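Local coordinates for protein TRNA (adenine(9)-n1)-methyltransferase (Sulfolobus acidocaldarius, PDB 5A7Z) that transfers a methyl group from S-adenosyl-L-methionine to N1 of the adenosine at position 9 of tRNA, at residues Gly115-Leu120 with Val151-Tyr156; Glu122-Lys127 with Gly200-Lys205. One frame throughout, in Å; residues are numbered along the deposited sequence.

How the contacts relate
Contacts 1 and 2 lie with their centres about 12 Å apart on the same side of the chain's centre, within the SPOUT-type methyltransferase region. Their segments alternate along the chain: 115-120, 122-127, 151-156 and 200-205. The shared element is the connection from strand 109-113 into helix 122-142; contact 1 ties its loop to the loop that leaves strand 148-151, and contact 2 brings the first turns of the helix to the end of strand 196-202. Both strands run parallel to strand 109-113. The contacts meet where Leu120 CD2 packs on Ile202 O and where Glu118 and Lys125 form a long, weak ion pair, making one patch of loops and helix start at the ends of three neighbouring strands.

Contact 1: residues Gly115-Leu120 with Val151-Tyr156; sequences GLFEFL and VGKADY
Lys153 brings its ammonium group over one face of the Phe117 ring, forming a cation-pi interaction. NZ lies 3.9 Å from the Phe117 ring centroid, 10° off the ring normal. It is thus almost directly above the middle of the ring instead of reaching for one corner. CG of Phe117 is anti to its backbone N (chi1 -171°), which carries the ring toward Lys153, while chi2 turns its face to the amine. The lysine chain makes its bend at chi3 (-68°), with only NZ touching the aromatic carbons. Glu118 OE2 lies at the ring edge, in plane, and 6.0 Å from Lys153 NZ, so its charge may add a weak long-range attraction. With an alanine in place of Phe117, the Lys153 ammonium would probably lose its aromatic partner and be freer to turn.

Away from this pair, the two backbones come close at Gly115 and Gly152, whose CA atoms are 4.0 Å apart. A CB on Gly152 would run into Gly115 N. Gly115 N is hydrogen-bonded to Asp113 OD1. The two loops follow the neighbouring parallel strands 109-113 and 148-151, joined through helix 122-142 in a beta-alpha-beta crossover, and Phe117 also packs on Lys125 and Leu129 of that helix.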
# COMPACT_ATOMS: atom_id res chain seq x y z
N GLY A 115 3.64 1.03 19.32
CA GLY A 115 3.70 0.66 20.74
C GLY A 115 4.89 1.27 21.47
O GLY A 115 4.75 1.73 22.56
N LEU A 116 6.05 1.33 20.83
CA LEU A 116 7.27 1.85 21.46
C LEU A 116 7.35 3.40 21.63
O LEU A 116 8.34 3.88 22.16
CB LEU A 116 8.52 1.39 20.66
CG LEU A 116 9.03 2.27 19.47
CD1 LEU A 116 10.41 1.81 19.01
CD2 LEU A 116 8.06 2.31 18.29
N PHE A 117 6.34 4.15 21.18
CA PHE A 117 6.52 5.58 20.91
C PHE A 117 7.10 6.32 22.11
O PHE A 117 8.05 7.08 21.97
CB PHE A 117 5.21 6.24 20.48
CG PHE A 117 5.38 7.66 19.97
CD1 PHE A 117 5.94 7.91 18.71
CD2 PHE A 117 5.01 8.75 20.76
CE1 PHE A 117 6.13 9.22 18.26
CE2 PHE A 117 5.20 10.05 20.32
CZ PHE A 117 5.76 10.29 19.07
N GLU A 118 6.59 6.04 23.30
CA GLU A 118 7.03 6.73 24.51
C GLU A 118 8.44 6.36 24.99
O GLU A 118 8.99 7.03 25.83
CB GLU A 118 5.99 6.51 25.62
CG GLU A 118 4.60 7.05 25.26
CD GLU A 118 4.56 8.59 25.10
OE1 GLU A 118 5.26 9.29 25.87
OE2 GLU A 118 3.81 9.10 24.23
N PHE A 119 9.06 5.35 24.38
CA PHE A 119 10.44 4.99 24.67
C PHE A 119 11.43 5.74 23.77
O PHE A 119 12.63 5.61 23.95
CB PHE A 119 10.69 3.49 24.43
CG PHE A 119 9.82 2.57 25.26
CD1 PHE A 119 8.49 2.33 24.91
CD2 PHE A 119 10.37 1.86 26.32
CE1 PHE A 119 7.72 1.45 25.65
CE2 PHE A 119 9.59 0.99 27.06
CZ PHE A 119 8.26 0.78 26.72
N LEU A 120 10.94 6.46 22.75
CA LEU A 120 11.80 7.12 21.79
C LEU A 120 12.28 8.45 22.34
O LEU A 120 11.55 9.15 23.03
CB LEU A 120 11.06 7.37 20.48
CG LEU A 120 10.57 6.13 19.71
CD1 LEU A 120 9.72 6.54 18.51
CD2 LEU A 120 11.76 5.27 19.29
N VAL A 151 -0.64 1.21 14.87
CA VAL A 151 -0.97 0.64 16.13
C VAL A 151 -0.08 1.11 17.23
O VAL A 151 1.11 1.17 17.10
CB VAL A 151 -1.01 -0.89 16.06
CG1 VAL A 151 0.38 -1.43 15.89
CG2 VAL A 151 -1.62 -1.45 17.32
N GLY A 152 -0.68 1.46 18.33
CA GLY A 152 0.10 1.79 19.49
C GLY A 152 -0.43 2.97 20.21
O GLY A 152 -0.04 3.20 21.32
N LYS A 153 -1.31 3.71 19.57
CA LYS A 153 -1.93 4.89 20.15
C LYS A 153 -3.26 5.10 19.54
O LYS A 153 -3.33 5.34 18.37
CB LYS A 153 -1.14 6.13 19.83
CG LYS A 153 0.23 6.23 20.49
CD LYS A 153 0.80 7.61 20.26
CE LYS A 153 1.14 7.82 18.80
NZ LYS A 153 1.81 9.10 18.54
N ALA A 154 -4.31 5.05 20.33
CA ALA A 154 -5.67 5.16 19.84
C ALA A 154 -6.16 6.55 19.41
O ALA A 154 -7.16 6.66 18.73
CB ALA A 154 -6.61 4.57 20.86
N ASP A 155 -5.45 7.61 19.80
CA ASP A 155 -5.91 8.98 19.54
C ASP A 155 -5.64 9.54 18.13
O ASP A 155 -6.51 10.15 17.54
CB ASP A 155 -5.26 9.92 20.57
CG ASP A 155 -3.75 9.92 20.49
OD1 ASP A 155 -3.19 9.14 19.69
OD2 ASP A 155 -3.03 10.67 21.18
N TYR A 156 -4.44 9.32 17.62
CA TYR A 156 -3.98 9.79 16.32
C TYR A 156 -4.93 9.64 15.15
O TYR A 156 -5.79 8.80 15.19
CB TYR A 156 -2.74 9.01 15.98
CG TYR A 156 -1.71 9.81 15.26
CD1 TYR A 156 -1.28 11.01 15.79
CD2 TYR A 156 -1.18 9.38 14.07
CE1 TYR A 156 -0.34 11.76 15.14
CE2 TYR A 156 -0.23 10.12 13.41
CZ TYR A 156 0.18 11.31 13.96
OH TYR A 156 1.12 12.08 13.33

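Contact 2: residues Glu122-Lys127 with Gly200-Lys205; sequences EEEKEK and GGIVDK
Ile202 and Asp204 meet the helix through a single side chain, Glu124, whose carboxylate reaches across to the end of strand 196-202. Ile202 offers its backbone carbonyl first: Glu124 OE2 stands 3.6 Å from Ile202 O. Two oxygens thus face each other here, in a close approach without a hydrogen bond. The side chain of the isoleucine comes up beside the same carboxylate, with CD1 of Ile202 4.3 Å from OE2 of Glu124.

Val203, which is poorly ordered, points its side chain away from the helix, where it touches Leu209, leaving the next residue to resume the contact. Asp204 approaches Glu124 with two groups at once. Its backbone N lies 3.7 Å from Glu124 OE2, and its OD1 is at the same distance from that oxygen. The pairing follows from chi1 of Asp204 (-71°), which sets the carboxylate beside its own backbone N. No hydrogen bond crosses here, and the two carboxylates, if both ionised, would probably repel each other, at a surface where solvent can soften the effect.

The placement of Glu124 owes much to its own helix. Its N is hydrogen-bonded to Asn121 OD1, and its OE1 has a hydrogen bond just outside the two segments, a pattern consistent with a capping box at the helix start. Beyond CG the chain runs extended to the strand end. Helix 122-142 follows strand 109-113, which pairs in parallel with strand 196-202; strand 196-202 also pairs with strand 175-178 in parallel and with strand 208-209 in antiparallel fashion, and Arg208 of the latter touches Ile202 and hydrogen-bonds to Gly200 O through NH1.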
# COMPACT_ATOMS: atom_id res chain seq x y z
N GLU A 122 13.46 12.45 21.46
CA GLU A 122 12.61 13.48 20.87
C GLU A 122 12.83 13.58 19.37
O GLU A 122 11.89 13.73 18.64
CB GLU A 122 12.85 14.86 21.54
CG GLU A 122 12.54 14.85 23.04
CD GLU A 122 12.53 16.25 23.65
OE1 GLU A 122 13.20 17.14 23.10
OE2 GLU A 122 11.83 16.47 24.65
N GLU A 123 14.08 13.44 18.92
CA GLU A 123 14.42 13.40 17.51
C GLU A 123 13.73 12.19 16.84
O GLU A 123 13.16 12.30 15.75
CB GLU A 123 15.94 13.25 17.32
CG GLU A 123 16.76 14.43 17.81
CD GLU A 123 16.76 14.58 19.33
OE1 GLU A 123 16.92 13.56 20.03
OE2 GLU A 123 16.51 15.71 19.82
N GLU A 124 13.84 11.03 17.49
CA GLU A 124 13.21 9.81 17.00
C GLU A 124 11.68 9.94 16.89
O GLU A 124 11.09 9.56 15.88
CB GLU A 124 13.58 8.64 17.91
CG GLU A 124 15.03 8.21 17.77
CD GLU A 124 15.49 7.17 18.82
OE1 GLU A 124 14.89 7.08 19.93
OE2 GLU A 124 16.50 6.47 18.53
N LYS A 125 11.05 10.46 17.93
CA LYS A 125 9.61 10.73 17.89
C LYS A 125 9.21 11.60 16.68
O LYS A 125 8.17 11.36 16.02
CB LYS A 125 9.18 11.41 19.14
CG LYS A 125 9.11 10.49 20.35
CD LYS A 125 8.81 11.29 21.59
CE LYS A 125 8.69 10.42 22.81
NZ LYS A 125 7.46 10.79 23.53
N GLU A 126 10.02 12.62 16.41
CA GLU A 126 9.66 13.60 15.41
C GLU A 126 9.80 12.97 14.03
O GLU A 126 8.89 13.04 13.25
CB GLU A 126 10.51 14.88 15.51
CG GLU A 126 9.76 16.15 15.12
CD GLU A 126 10.67 17.39 15.03
OE1 GLU A 126 11.64 17.49 15.81
OE2 GLU A 126 10.40 18.28 14.17
N LYS A 127 10.97 12.40 13.74
CA LYS A 127 11.15 11.61 12.52
C LYS A 127 9.99 10.66 12.34
O LYS A 127 9.36 10.62 11.31
CB LYS A 127 12.40 10.76 12.59
CG LYS A 127 13.68 11.52 12.35
CD LYS A 127 14.87 10.63 12.66
CE LYS A 127 15.08 9.57 11.60
NZ LYS A 127 16.21 9.92 10.69
N GLY A 200 8.04 -1.51 13.05
CA GLY A 200 8.06 -0.72 14.28
C GLY A 200 9.04 0.42 14.16
O GLY A 200 9.43 0.79 13.05
N GLY A 201 9.43 0.98 15.29
CA GLY A 201 10.37 2.09 15.34
C GLY A 201 11.80 1.66 15.63
O GLY A 201 12.04 0.54 16.11
N ILE A 202 12.75 2.54 15.36
CA ILE A 202 14.15 2.31 15.65
C ILE A 202 14.47 2.76 17.05
O ILE A 202 14.32 3.90 17.39
CB ILE A 202 15.06 3.11 14.72
CG1 ILE A 202 14.72 4.59 14.81
CG2 ILE A 202 14.93 2.62 13.30
CD1 ILE A 202 15.85 5.52 14.42
N VAL A 203 14.91 1.82 17.86
CA VAL A 203 15.17 2.12 19.24
C VAL A 203 16.64 1.99 19.56
O VAL A 203 17.06 1.01 20.13
CB VAL A 203 14.36 1.20 20.15
CG1 VAL A 203 14.56 -0.24 19.75
CG2 VAL A 203 14.73 1.40 21.60
N ASP A 204 17.42 2.98 19.18
CA ASP A 204 18.81 3.03 19.59
C ASP A 204 19.65 2.10 18.79
O ASP A 204 19.54 0.89 18.93
CB ASP A 204 18.94 2.70 21.08
CG ASP A 204 18.40 3.80 21.97
OD1 ASP A 204 18.19 4.93 21.46
OD2 ASP A 204 18.15 3.64 23.18
N LYS A 205 20.52 2.67 17.96
CA LYS A 205 21.44 1.90 17.12
C LYS A 205 20.80 0.83 16.26
O LYS A 205 21.41 -0.20 15.99
CB LYS A 205 22.51 1.26 18.01
CG LYS A 205 23.42 2.25 18.72
CD LYS A 205 24.43 1.55 19.60
CE LYS A 205 25.36 2.54 20.28
NZ LYS A 205 26.34 1.86 21.17